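Local coordinates for aminotransferase (Neisseria meningitidis Z2491, PDB 3JTX), which probably transfers amino groups between amino acids and 2-oxo acids, using pyridoxal phosphate held as a Schiff base on a lysine, at residues A340-L345 / I391-Y395; Q316-V320 / L331-D335; G251-G255 / V282-S286; Q235-T241 / G255-D260. All coordinates share one frame; numbering follows the deposited sequence.

Interaction 1: residues A340-L345 / I391-Y395; sequences AFARNL and IVSLY
Tyr395 lays its ring against Phe341 where helix 338-349 packs on the C-terminal end of helix 381-394, both in the small C-terminal domain expected of a class I/II, fold-type I aminotransferase. Phe341 CE1 sits over one face of the tyrosine ring, displaced toward its rim. The two ring planes are inclined by 34° with centroids 4.5 Å apart. Phe341 reaches this place because CG lies anti to its backbone N (chi1 -162°), which swings a side chain rooted at the flank of the helix in under Tyr395.

Leu345, one turn further on, divides its two methyls. CD1 meets Ile391 CG1 at 3.6 Å, and CD2 wedges between Leu394 CD1, 3.6 Å away, and the edge of the tyrosine ring. Ile391 CG2 also touches Phe341 CZ, closing the apolar patch.

Asn344 adds the polar part. Its OD1 is taken by Lys348, leaving the amide nitrogen to face the second helix. A water accepts from Asn344 ND2 and donates to Leu394 O at 2.8 Å. Asn344 ND2 also donates to Tyr395 OH over 3.1 Å, with the hydroxyl close to the amide plane and a N-H...O angle of 159°.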
loop_
_atom_site.group_PDB
_atom_site.type_symbol
_atom_site.label_atom_id
_atom_site.label_comp_id
_atom_site.label_asym_id
_atom_site.label_seq_id
_atom_site.Cartn_x
_atom_site.Cartn_y
_atom_site.Cartn_z
ATOM N N ALA A 340 -8.217 -14.293 34.189
ATOM C CA ALA A 340 -7.819 -15.391 35.070
ATOM C C ALA A 340 -7.826 -16.721 34.304
ATOM O O ALA A 340 -6.979 -17.562 34.552
ATOM C CB ALA A 340 -8.721 -15.466 36.300
ATOM N N PHE A 341 -8.762 -16.876 33.364
ATOM C CA PHE A 341 -8.826 -18.059 32.486
ATOM C C PHE A 341 -7.546 -18.219 31.637
ATOM O O PHE A 341 -6.912 -19.270 31.635
ATOM C CB PHE A 341 -10.055 -17.951 31.583
ATOM C CG PHE A 341 -10.472 -19.245 30.952
ATOM C CD1 PHE A 341 -11.247 -20.154 31.659
ATOM C CD2 PHE A 341 -10.134 -19.534 29.644
ATOM C CE1 PHE A 341 -11.637 -21.364 31.073
ATOM C CE2 PHE A 341 -10.533 -20.726 29.044
ATOM C CZ PHE A 341 -11.282 -21.641 29.760
ATOM N N ALA A 342 -7.167 -17.161 30.934
ATOM C CA ALA A 342 -5.971 -17.189 30.108
ATOM C C ALA A 342 -4.716 -17.419 30.963
ATOM O O ALA A 342 -3.814 -18.164 30.565
ATOM C CB ALA A 342 -5.847 -15.903 29.287
ATOM N N ARG A 343 -4.662 -16.781 32.128
ATOM C CA ARG A 343 -3.532 -16.945 33.039
ATOM C C ARG A 343 -3.408 -18.388 33.528
ATOM O O ARG A 343 -2.305 -18.924 33.593
ATOM C CB ARG A 343 -3.640 -15.985 34.221
ATOM C CG ARG A 343 -3.228 -14.576 33.841
ATOM C CD ARG A 343 -3.455 -13.593 34.963
ATOM N NE ARG A 343 -2.896 -12.294 34.607
ATOM C CZ ARG A 343 -3.187 -11.141 35.201
ATOM N NH1 ARG A 343 -4.069 -11.070 36.190
ATOM N NH2 ARG A 343 -2.601 -10.043 34.767
ATOM N N ASN A 344 -4.530 -19.016 33.843
ATOM C CA ASN A 344 -4.516 -20.417 34.321
ATOM C C ASN A 344 -4.093 -21.407 33.221
ATOM O O ASN A 344 -3.293 -22.330 33.462
ATOM C CB ASN A 344 -5.885 -20.776 34.905
ATOM C CG ASN A 344 -5.889 -22.100 35.649
ATOM O OD1 ASN A 344 -4.950 -22.424 36.373
ATOM N ND2 ASN A 344 -6.960 -22.872 35.479
ATOM N N LEU A 345 -4.592 -21.206 32.009
ATOM C CA LEU A 345 -4.231 -22.081 30.891
ATOM C C LEU A 345 -2.749 -21.992 30.563
ATOM O O LEU A 345 -2.134 -22.995 30.185
ATOM C CB LEU A 345 -5.053 -21.755 29.636
ATOM C CG LEU A 345 -6.558 -22.068 29.679
ATOM C CD1 LEU A 345 -7.115 -22.092 28.251
ATOM C CD2 LEU A 345 -6.867 -23.332 30.404
ATOM N N ILE A 391 -7.751 -28.197 28.447
ATOM C CA ILE A 391 -8.582 -27.113 28.977
ATOM C C ILE A 391 -9.728 -27.696 29.841
ATOM O O ILE A 391 -9.964 -27.247 30.964
ATOM C CB ILE A 391 -9.139 -26.196 27.852
ATOM C CG1 ILE A 391 -7.999 -25.423 27.178
ATOM C CG2 ILE A 391 -10.172 -25.199 28.403
ATOM C CD1 ILE A 391 -8.347 -24.797 25.818
ATOM N N VAL A 392 -10.418 -28.706 29.313
ATOM C CA VAL A 392 -11.540 -29.336 30.015
ATOM C C VAL A 392 -11.126 -29.901 31.373
ATOM O O VAL A 392 -11.840 -29.705 32.370
ATOM C CB VAL A 392 -12.226 -30.433 29.142
ATOM C CG1 VAL A 392 -13.094 -31.371 29.999
ATOM C CG2 VAL A 392 -13.047 -29.793 28.023
ATOM N N SER A 393 -9.982 -30.575 31.444
ATOM C CA SER A 393 -9.585 -31.182 32.722
ATOM C C SER A 393 -9.250 -30.128 33.783
ATOM O O SER A 393 -9.394 -30.397 34.967
ATOM C CB SER A 393 -8.440 -32.188 32.563
ATOM O OG SER A 393 -7.304 -31.574 32.003
ATOM N N LEU A 394 -8.825 -28.937 33.369
ATOM C CA LEU A 394 -8.589 -27.836 34.315
ATOM C C LEU A 394 -9.885 -27.191 34.824
ATOM O O LEU A 394 -9.873 -26.520 35.869
ATOM C CB LEU A 394 -7.718 -26.750 33.685
ATOM C CG LEU A 394 -6.280 -27.121 33.333
ATOM C CD1 LEU A 394 -5.676 -26.038 32.414
ATOM C CD2 LEU A 394 -5.442 -27.328 34.599
ATOM N N TYR A 395 -10.985 -27.388 34.099
ATOM C CA TYR A 395 -12.281 -26.784 34.460
ATOM C C TYR A 395 -13.361 -27.821 34.797
ATOM O O TYR A 395 -14.532 -27.494 34.850
ATOM C CB TYR A 395 -12.705 -25.758 33.377
ATOM C CG TYR A 395 -11.815 -24.553 33.497
ATOM C CD1 TYR A 395 -10.584 -24.501 32.840
ATOM C CD2 TYR A 395 -12.134 -23.527 34.380
ATOM C CE1 TYR A 395 -9.725 -23.416 33.014
ATOM C CE2 TYR A 395 -11.288 -22.443 34.559
ATOM C CZ TYR A 395 -10.080 -22.403 33.895
ATOM O OH TYR A 395 -9.244 -21.337 34.100
HETATM O O HOH W 1 -7.680 -25.300 37.007
#

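Interaction 2: residues Q316-V320 / L331-D335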
loop_
_atom_site.group_PDB
_atom_site.type_symbol
_atom_site.label_atom_id
_atom_site.label_comp_id
_atom_site.label_asym_id
_atom_site.label_seq_id
_atom_site.Cartn_x
_atom_site.Cartn_y
_atom_site.Cartn_z
ATOM N N GLN A 316 -18.256 -30.814 27.162
ATOM C CA GLN A 316 -18.287 -31.557 28.410
ATOM C C GLN A 316 -18.356 -30.640 29.618
ATOM O O GLN A 316 -18.875 -31.033 30.637
ATOM C CB GLN A 316 -17.056 -32.452 28.546
ATOM C CG GLN A 316 -17.007 -33.610 27.565
ATOM C CD GLN A 316 -15.680 -34.331 27.610
ATOM O OE1 GLN A 316 -15.578 -35.407 28.170
ATOM N NE2 GLN A 316 -14.651 -33.721 27.057
ATOM N N VAL A 317 -17.812 -29.429 29.499
ATOM C CA VAL A 317 -17.698 -28.496 30.626
ATOM C C VAL A 317 -18.263 -27.107 30.300
ATOM O O VAL A 317 -18.830 -26.455 31.174
ATOM C CB VAL A 317 -16.220 -28.403 31.084
ATOM C CG1 VAL A 317 -15.976 -27.190 31.964
ATOM C CG2 VAL A 317 -15.818 -29.693 31.819
ATOM N N PHE A 318 -18.153 -26.676 29.042
ATOM C CA PHE A 318 -18.507 -25.310 28.656
ATOM C C PHE A 318 -19.803 -25.212 27.882
ATOM O O PHE A 318 -20.223 -26.162 27.226
ATOM C CB PHE A 318 -17.381 -24.709 27.806
ATOM C CG PHE A 318 -16.066 -24.674 28.517
ATOM C CD1 PHE A 318 -15.806 -23.697 29.469
ATOM C CD2 PHE A 318 -15.100 -25.635 28.266
ATOM C CE1 PHE A 318 -14.604 -23.679 30.145
ATOM C CE2 PHE A 318 -13.891 -25.612 28.935
ATOM C CZ PHE A 318 -13.645 -24.640 29.885
ATOM N N ASP A 319 -20.407 -24.031 27.950
ATOM C CA ASP A 319 -21.589 -23.705 27.182
ATOM C C ASP A 319 -21.091 -23.143 25.859
ATOM O O ASP A 319 -20.749 -21.964 25.767
ATOM C CB ASP A 319 -22.429 -22.674 27.937
ATOM C CG ASP A 319 -23.716 -22.306 27.214
ATOM O OD1 ASP A 319 -24.063 -22.946 26.192
ATOM O OD2 ASP A 319 -24.386 -21.358 27.682
ATOM N N VAL A 320 -21.034 -23.999 24.845
ATOM C CA VAL A 320 -20.393 -23.647 23.580
ATOM C C VAL A 320 -21.011 -24.458 22.460
ATOM O O VAL A 320 -21.496 -25.571 22.684
ATOM C CB VAL A 320 -18.859 -23.913 23.629
ATOM C CG1 VAL A 320 -18.582 -25.374 23.869
ATOM C CG2 VAL A 320 -18.162 -23.437 22.351
ATOM N N LEU A 331 -15.213 -18.525 23.325
ATOM C CA LEU A 331 -15.574 -19.387 24.437
ATOM C C LEU A 331 -16.018 -18.602 25.678
ATOM O O LEU A 331 -15.263 -17.793 26.232
ATOM C CB LEU A 331 -14.398 -20.306 24.787
ATOM C CG LEU A 331 -14.699 -21.338 25.880
ATOM C CD1 LEU A 331 -15.719 -22.370 25.365
ATOM C CD2 LEU A 331 -13.428 -22.027 26.381
ATOM N N LYS A 332 -17.248 -18.857 26.114
ATOM C CA LYS A 332 -17.775 -18.268 27.338
ATOM C C LYS A 332 -17.062 -18.869 28.550
ATOM O O LYS A 332 -17.064 -20.085 28.748
ATOM C CB LYS A 332 -19.294 -18.492 27.432
ATOM C CG LYS A 332 -19.982 -17.739 28.583
ATOM C CD LYS A 332 -21.501 -18.027 28.620
ATOM C CE LYS A 332 -22.102 -17.790 30.008
ATOM N NZ LYS A 332 -23.588 -18.030 30.056
ATOM N N VAL A 333 -16.447 -17.993 29.344
ATOM C CA VAL A 333 -15.723 -18.369 30.540
ATOM C C VAL A 333 -16.725 -18.561 31.693
ATOM O O VAL A 333 -17.445 -17.621 32.049
ATOM C CB VAL A 333 -14.693 -17.279 30.922
ATOM C CG1 VAL A 333 -14.026 -17.603 32.269
ATOM C CG2 VAL A 333 -13.661 -17.126 29.791
ATOM N N PRO A 334 -16.764 -19.765 32.285
ATOM C CA PRO A 334 -17.741 -20.073 33.340
ATOM C C PRO A 334 -17.902 -19.010 34.444
ATOM O O PRO A 334 -19.035 -18.602 34.723
ATOM C CB PRO A 334 -17.234 -21.396 33.893
ATOM C CG PRO A 334 -16.642 -22.080 32.678
ATOM C CD PRO A 334 -15.995 -20.964 31.892
ATOM N N ASP A 335 -16.806 -18.544 35.041
ATOM C CA ASP A 335 -16.906 -17.555 36.128
ATOM C C ASP A 335 -16.799 -16.111 35.660
ATOM O O ASP A 335 -16.754 -15.203 36.483
ATOM C CB ASP A 335 -15.910 -17.854 37.264
ATOM C CG ASP A 335 -14.443 -17.532 36.914
ATOM O OD1 ASP A 335 -14.123 -16.919 35.865
ATOM O OD2 ASP A 335 -13.591 -17.897 37.739
HETATM O O HOH W 2 -19.070 -21.790 29.405
HETATM O O HOH W 3 -19.074 -20.363 24.476
#
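Apolar packing between Phe318 and Leu331 makes up the inner part of this contact. Leu331 CD2 stands over the centre of the Phe318 ring in a CH-pi contact, 4.1 Å from the centroid and only 4° off the ring normal, while CD1 packs on Phe318 CB and on Val320 CB, the latter at 3.9 Å. A chi1 of -176° turns Leu331 away from its own backbone nitrogen and carries the two methyls from the flank of its strand across to the ring. Val317 CG1 lies over the centre of the opposite face, so the phenyl group is held between two methyls. At its edge, Pro334 CD comes to 3.5 Å from Phe318 CE1.

No direct hydrogen bond joins the two backbones; two waters do it instead. One accepts from Asp319 N and donates to Lys332 O at 2.7 Å, and the other donates to Asp319 O and accepts from Lys332 N at 2.9 Å.

Charge adds a looser term on the exposed side, where Asp319 OD2 and Lys332 NZ are 4.2 Å apart, too far for a salt bridge.

The loop 316-320 thereby lies along the outer strand 328-332 of a three-stranded antiparallel sheet, probably that of the small C-terminal domain of a fold-type I aminotransferase. Strand 372-376 pairs with the strand's other edge, helix 381-394 touches Phe318 through Ile391, and helix 338-349 meets Leu331 through Phe341.

Interaction 3: residues G251-G255 / V282-S286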
loop_
_atom_site.group_PDB
_atom_site.type_symbol
_atom_site.label_atom_id
_atom_site.label_comp_id
_atom_site.label_asym_id
_atom_site.label_seq_id
_atom_site.Cartn_x
_atom_site.Cartn_y
_atom_site.Cartn_z
ATOM N N GLY A 251 0.785 -13.650 3.052
ATOM C CA GLY A 251 1.966 -12.966 2.521
ATOM C C GLY A 251 1.853 -12.463 1.080
ATOM O O GLY A 251 2.659 -11.650 0.649
ATOM N N LEU A 252 0.856 -12.923 0.333
ATOM C CA LEU A 252 0.688 -12.475 -1.046
ATOM C C LEU A 252 0.188 -11.029 -1.110
ATOM O O LEU A 252 0.472 -10.317 -2.069
ATOM C CB LEU A 252 -0.238 -13.425 -1.808
ATOM C CG LEU A 252 -0.376 -13.193 -3.313
ATOM C CD1 LEU A 252 0.957 -13.434 -4.058
ATOM C CD2 LEU A 252 -1.492 -14.077 -3.865
ATOM N N ARG A 253 -0.541 -10.605 -0.074
ATOM C CA ARG A 253 -1.109 -9.259 0.037
ATOM C C ARG A 253 -2.012 -9.028 -1.165
ATOM O O ARG A 253 -1.707 -8.182 -2.013
ATOM C CB ARG A 253 -0.028 -8.152 0.141
ATOM C CG ARG A 253 1.075 -8.393 1.155
ATOM C CD ARG A 253 0.554 -8.798 2.550
ATOM N NE ARG A 253 -0.430 -7.853 3.072
ATOM C CZ ARG A 253 -1.621 -8.153 3.595
ATOM N NH1 ARG A 253 -2.051 -9.404 3.734
ATOM N NH2 ARG A 253 -2.403 -7.167 4.018
ATOM N N SER A 254 -3.108 -9.784 -1.229
ATOM C CA SER A 254 -4.035 -9.726 -2.352
ATOM C C SER A 254 -5.501 -9.993 -1.973
ATOM O O SER A 254 -5.831 -10.998 -1.330
ATOM C CB SER A 254 -3.587 -10.724 -3.414
ATOM O OG SER A 254 -4.480 -10.769 -4.512
ATOM N N GLY A 255 -6.374 -9.078 -2.399
ATOM C CA GLY A 255 -7.801 -9.266 -2.309
ATOM C C GLY A 255 -8.493 -8.392 -3.336
ATOM O O GLY A 255 -7.898 -8.011 -4.358
ATOM N N VAL A 282 1.811 -11.062 -9.063
ATOM C CA VAL A 282 0.841 -11.268 -7.981
ATOM C C VAL A 282 -0.600 -11.318 -8.513
ATOM O O VAL A 282 -1.419 -12.127 -8.036
ATOM C CB VAL A 282 0.992 -10.202 -6.892
ATOM C CG1 VAL A 282 -0.093 -10.348 -5.835
ATOM C CG2 VAL A 282 2.397 -10.318 -6.251
ATOM N N GLN A 283 -0.902 -10.494 -9.517
ATOM C CA GLN A 283 -2.182 -10.581 -10.202
ATOM C C GLN A 283 -2.403 -11.957 -10.855
ATOM O O GLN A 283 -3.493 -12.525 -10.771
ATOM C CB GLN A 283 -2.329 -9.496 -11.264
ATOM C CG GLN A 283 -2.362 -8.059 -10.718
ATOM C CD GLN A 283 -2.822 -7.077 -11.786
ATOM O OE1 GLN A 283 -3.871 -7.279 -12.410
ATOM N NE2 GLN A 283 -2.049 -6.001 -11.990
ATOM N N ARG A 284 -1.359 -12.488 -11.486
ATOM C CA ARG A 284 -1.446 -13.801 -12.124
ATOM C C ARG A 284 -1.692 -14.923 -11.093
ATOM O O ARG A 284 -2.519 -15.815 -11.310
ATOM C CB ARG A 284 -0.182 -14.101 -12.930
ATOM C CG ARG A 284 0.131 -13.078 -14.019
ATOM C CD ARG A 284 -0.631 -13.311 -15.286
ATOM N NE ARG A 284 -0.286 -12.297 -16.276
ATOM C CZ ARG A 284 -1.114 -11.820 -17.195
ATOM N NH1 ARG A 284 -2.367 -12.267 -17.290
ATOM N NH2 ARG A 284 -0.692 -10.876 -18.023
ATOM N N ALA A 285 -0.936 -14.885 -10.003
ATOM C CA ALA A 285 -1.091 -15.838 -8.909
ATOM C C ALA A 285 -2.501 -15.739 -8.330
ATOM O O ALA A 285 -3.106 -16.753 -7.963
ATOM C CB ALA A 285 -0.034 -15.558 -7.833
ATOM N N SER A 286 -3.040 -14.521 -8.285
ATOM C CA SER A 286 -4.368 -14.271 -7.732
ATOM C C SER A 286 -5.479 -14.796 -8.635
ATOM O O SER A 286 -6.443 -15.384 -8.146
ATOM C CB SER A 286 -4.565 -12.772 -7.453
ATOM O OG SER A 286 -3.549 -12.297 -6.562
#
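This buried contact is a small packing of loop on helix in the large, cofactor-binding domain of the aminotransferase fold. Leu252 and Ser254, on the connection between strands 237-242 and 255-259, meet one side of helix 280-291. That connection also carries Lys245, the lysine bonded to pyridoxal phosphate, and Arg253 between the two contact residues turns away to hydrogen-bond the cofactor's phosphate through NH2. The packing residues thus flank a phosphate-binding arginine in the sequence.

Leu252 and Val282 reach toward each other tip to tip, with Leu252 CD1 3.7 Å from Val282 CG1. The same leucine methyl lies more loosely against Ala285 CB, at 4.4 Å, while its CD2 is 3.8 Å from Ser286 OG. Leucine thus spans a full turn of the helix, from Val282 to Ser286. With chi1 near 180° (-173°), Leu252 stretches away from its own backbone nitrogen and toward the helix. Leu52 of helix 46-54 packs on both Leu252 and Ala285, and Leu59 of the second subunit also reaches Leu252, placing this small core near the dimer interface.

Beside the apolar group, Ser254 OG and Ser286 OG lie 2.7 Å apart, close enough for a hydrogen bond. Ser286 folds its hydroxyl back along its own helix to donate to the carbonyl one turn earlier. Val282 O thus receives two bonds from the same residue, Ser286 N at 2.9 Å and Ser286 OG at 2.6 Å, arriving from opposite faces of the carbonyl plane.

Interaction 4: residues Q235-T241 / G255-D260; sequences QKLLMFT and GFVAGD
Phe256 and Thr241 lie side by side on one face of an antiparallel strand pair, 237-241 with 255-259, within the seven-stranded mixed sheet of the large aminotransferase domain. Thr241 CG2 sits over the phenylalanine ring, 3.7 Å from its centroid and displaced toward the rim, in a CH-pi contact. Phe256 CG takes the crowded position between backbone N and carbonyl carbon (chi1 68°), which brings the ring over toward the neighbouring strand. Met239, present as selenomethionine, approaches the same ring obliquely, its SE 4.1 Å from Phe256 CE1, a Met-aromatic contact, while its CG packs on Ala258 CB. Helix 69-82 covers this face, and Trp290 meets Phe256 edge-to-face.

On the other face, Phe240 and Val257 point the same way, and Val257 CG2 rests over the Phe240 ring at 3.9 Å from its centroid. Leu238 CD2 joins them, beneath helices 100-111 and 261-274.

Backbone bonds run between Met239 and Ala258 in both directions, and likewise between Thr241 and Phe256. Gly259 CA passes 3.4 Å from Leu237 O, which accepts from Asp260 N at 3.0 Å. Asp260 then works in two directions: OD1 caps the following helix at Glu262 N, while OD2, on its anti side, receives Lys236 N at 2.7 Å in an almost straight bond of 176°.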
loop_
_atom_site.group_PDB
_atom_site.type_symbol
_atom_site.label_atom_id
_atom_site.label_comp_id
_atom_site.label_asym_id
_atom_site.label_seq_id
_atom_site.Cartn_x
_atom_site.Cartn_y
_atom_site.Cartn_z
ATOM N N GLN A 235 -25.886 0.626 -4.166
ATOM C CA GLN A 235 -25.500 2.005 -3.862
ATOM C C GLN A 235 -24.981 2.092 -2.423
ATOM O O GLN A 235 -25.632 1.597 -1.486
ATOM C CB GLN A 235 -26.682 2.970 -4.050
ATOM C CG GLN A 235 -26.280 4.442 -3.987
ATOM C CD GLN A 235 -27.444 5.389 -4.178
ATOM O OE1 GLN A 235 -27.510 6.113 -5.162
ATOM N NE2 GLN A 235 -28.365 5.390 -3.235
ATOM N N LYS A 236 -23.819 2.725 -2.253
ATOM C CA LYS A 236 -23.184 2.926 -0.951
ATOM C C LYS A 236 -22.840 1.612 -0.210
ATOM O O LYS A 236 -22.779 1.594 1.024
ATOM C CB LYS A 236 -24.037 3.843 -0.078
ATOM C CG LYS A 236 -24.156 5.288 -0.609
ATOM C CD LYS A 236 -24.836 6.202 0.402
ATOM C CE LYS A 236 -24.813 7.651 -0.090
ATOM N NZ LYS A 236 -25.623 8.546 0.784
ATOM N N LEU A 237 -22.644 0.530 -0.967
ATOM C CA LEU A 237 -22.220 -0.778 -0.436
ATOM C C LEU A 237 -20.890 -1.167 -1.039
ATOM O O LEU A 237 -20.719 -1.086 -2.246
ATOM C CB LEU A 237 -23.207 -1.887 -0.808
ATOM C CG LEU A 237 -24.665 -1.775 -0.400
ATOM C CD1 LEU A 237 -25.395 -3.075 -0.793
ATOM C CD2 LEU A 237 -24.783 -1.510 1.106
ATOM N N LEU A 238 -19.957 -1.599 -0.197
ATOM C CA LEU A 238 -18.690 -2.140 -0.649
ATOM C C LEU A 238 -18.351 -3.357 0.201
ATOM O O LEU A 238 -18.398 -3.288 1.423
ATOM C CB LEU A 238 -17.579 -1.115 -0.508
ATOM C CG LEU A 238 -17.587 0.094 -1.454
ATOM C CD1 LEU A 238 -16.499 1.064 -0.982
ATOM C CD2 LEU A 238 -17.382 -0.316 -2.937
HETATM N N MSE A 239 -18.024 -4.470 -0.453
HETATM C CA MSE A 239 -17.468 -5.617 0.236
HETATM C C MSE A 239 -15.947 -5.603 0.093
HETATM O O MSE A 239 -15.415 -5.236 -0.952
HETATM C CB MSE A 239 -18.037 -6.912 -0.346
HETATM C CG MSE A 239 -17.509 -7.224 -1.715
HETATM SE SE MSE A 239 -17.952 -8.977 -2.422
HETATM C CE MSE A 239 -16.995 -10.136 -1.413
ATOM N N PHE A 240 -15.256 -6.006 1.154
ATOM C CA PHE A 240 -13.809 -6.104 1.175
ATOM C C PHE A 240 -13.476 -7.560 1.440
ATOM O O PHE A 240 -13.980 -8.162 2.410
ATOM C CB PHE A 240 -13.240 -5.230 2.305
ATOM C CG PHE A 240 -13.393 -3.786 2.073
ATOM C CD1 PHE A 240 -14.615 -3.150 2.289
ATOM C CD2 PHE A 240 -12.314 -3.030 1.626
ATOM C CE1 PHE A 240 -14.761 -1.823 2.069
ATOM C CE2 PHE A 240 -12.456 -1.669 1.400
ATOM C CZ PHE A 240 -13.685 -1.060 1.620
ATOM N N THR A 241 -12.678 -8.164 0.567
ATOM C CA THR A 241 -12.226 -9.508 0.830
ATOM C C THR A 241 -10.787 -9.747 0.423
ATOM O O THR A 241 -10.123 -8.848 -0.093
ATOM C CB THR A 241 -13.182 -10.565 0.272
ATOM O OG1 THR A 241 -12.871 -11.818 0.892
ATOM C CG2 THR A 241 -13.099 -10.679 -1.272
ATOM N N GLY A 255 -6.374 -9.078 -2.399
ATOM C CA GLY A 255 -7.801 -9.266 -2.309
ATOM C C GLY A 255 -8.493 -8.392 -3.336
ATOM O O GLY A 255 -7.898 -8.011 -4.358
ATOM N N PHE A 256 -9.748 -8.070 -3.068
ATOM C CA PHE A 256 -10.470 -7.110 -3.888
ATOM C C PHE A 256 -11.557 -6.427 -3.088
ATOM O O PHE A 256 -11.937 -6.911 -2.030
ATOM C CB PHE A 256 -11.034 -7.746 -5.172
ATOM C CG PHE A 256 -12.146 -8.748 -4.959
ATOM C CD1 PHE A 256 -13.466 -8.341 -4.842
ATOM C CD2 PHE A 256 -11.869 -10.110 -4.915
ATOM C CE1 PHE A 256 -14.494 -9.279 -4.685
ATOM C CE2 PHE A 256 -12.887 -11.052 -4.769
ATOM C CZ PHE A 256 -14.200 -10.636 -4.655
ATOM N N VAL A 257 -12.002 -5.282 -3.599
ATOM C CA VAL A 257 -13.157 -4.556 -3.094
ATOM C C VAL A 257 -14.179 -4.538 -4.238
ATOM O O VAL A 257 -13.809 -4.467 -5.411
ATOM C CB VAL A 257 -12.786 -3.143 -2.624
ATOM C CG1 VAL A 257 -12.188 -2.301 -3.772
ATOM C CG2 VAL A 257 -13.995 -2.441 -2.017
ATOM N N ALA A 258 -15.456 -4.669 -3.909
ATOM C CA ALA A 258 -16.509 -4.719 -4.932
ATOM C C ALA A 258 -17.792 -4.057 -4.453
ATOM O O ALA A 258 -18.119 -4.101 -3.267
ATOM C CB ALA A 258 -16.791 -6.161 -5.337
ATOM N N GLY A 259 -18.527 -3.459 -5.381
ATOM C CA GLY A 259 -19.765 -2.773 -5.047
ATOM C C GLY A 259 -19.927 -1.500 -5.854
ATOM O O GLY A 259 -19.554 -1.455 -7.033
ATOM N N ASP A 260 -20.467 -0.474 -5.201
ATOM C CA ASP A 260 -20.894 0.786 -5.816
ATOM C C ASP A 260 -19.839 1.330 -6.775
ATOM O O ASP A 260 -18.758 1.764 -6.345
ATOM C CB ASP A 260 -21.170 1.799 -4.689
ATOM C CG ASP A 260 -21.773 3.097 -5.177
ATOM O OD1 ASP A 260 -21.503 3.488 -6.326
ATOM O OD2 ASP A 260 -22.492 3.747 -4.379
#

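Along the chain the contacts fall into two groups. Interactions 4 and 3 come first and alternate in sequence, sharing Gly255: strand 255-259 pairs with strand 237-242, and the loop leading into it packs on helix 280-291; the centres of interactions 3 and 4 are about 18 Å apart. Interactions 2 and 1 follow in series, 11 Å apart between centres, and touch directly where Ile391 and Tyr395 meet Phe318; strand 328-332 leads into helix 338-349. The groups lie far apart, with centres 37 to 41 Å from one another and nearest atoms at least about 23 Å away. This matches the large cofactor-binding and small C-terminal domains of fold-type I aminotransferases.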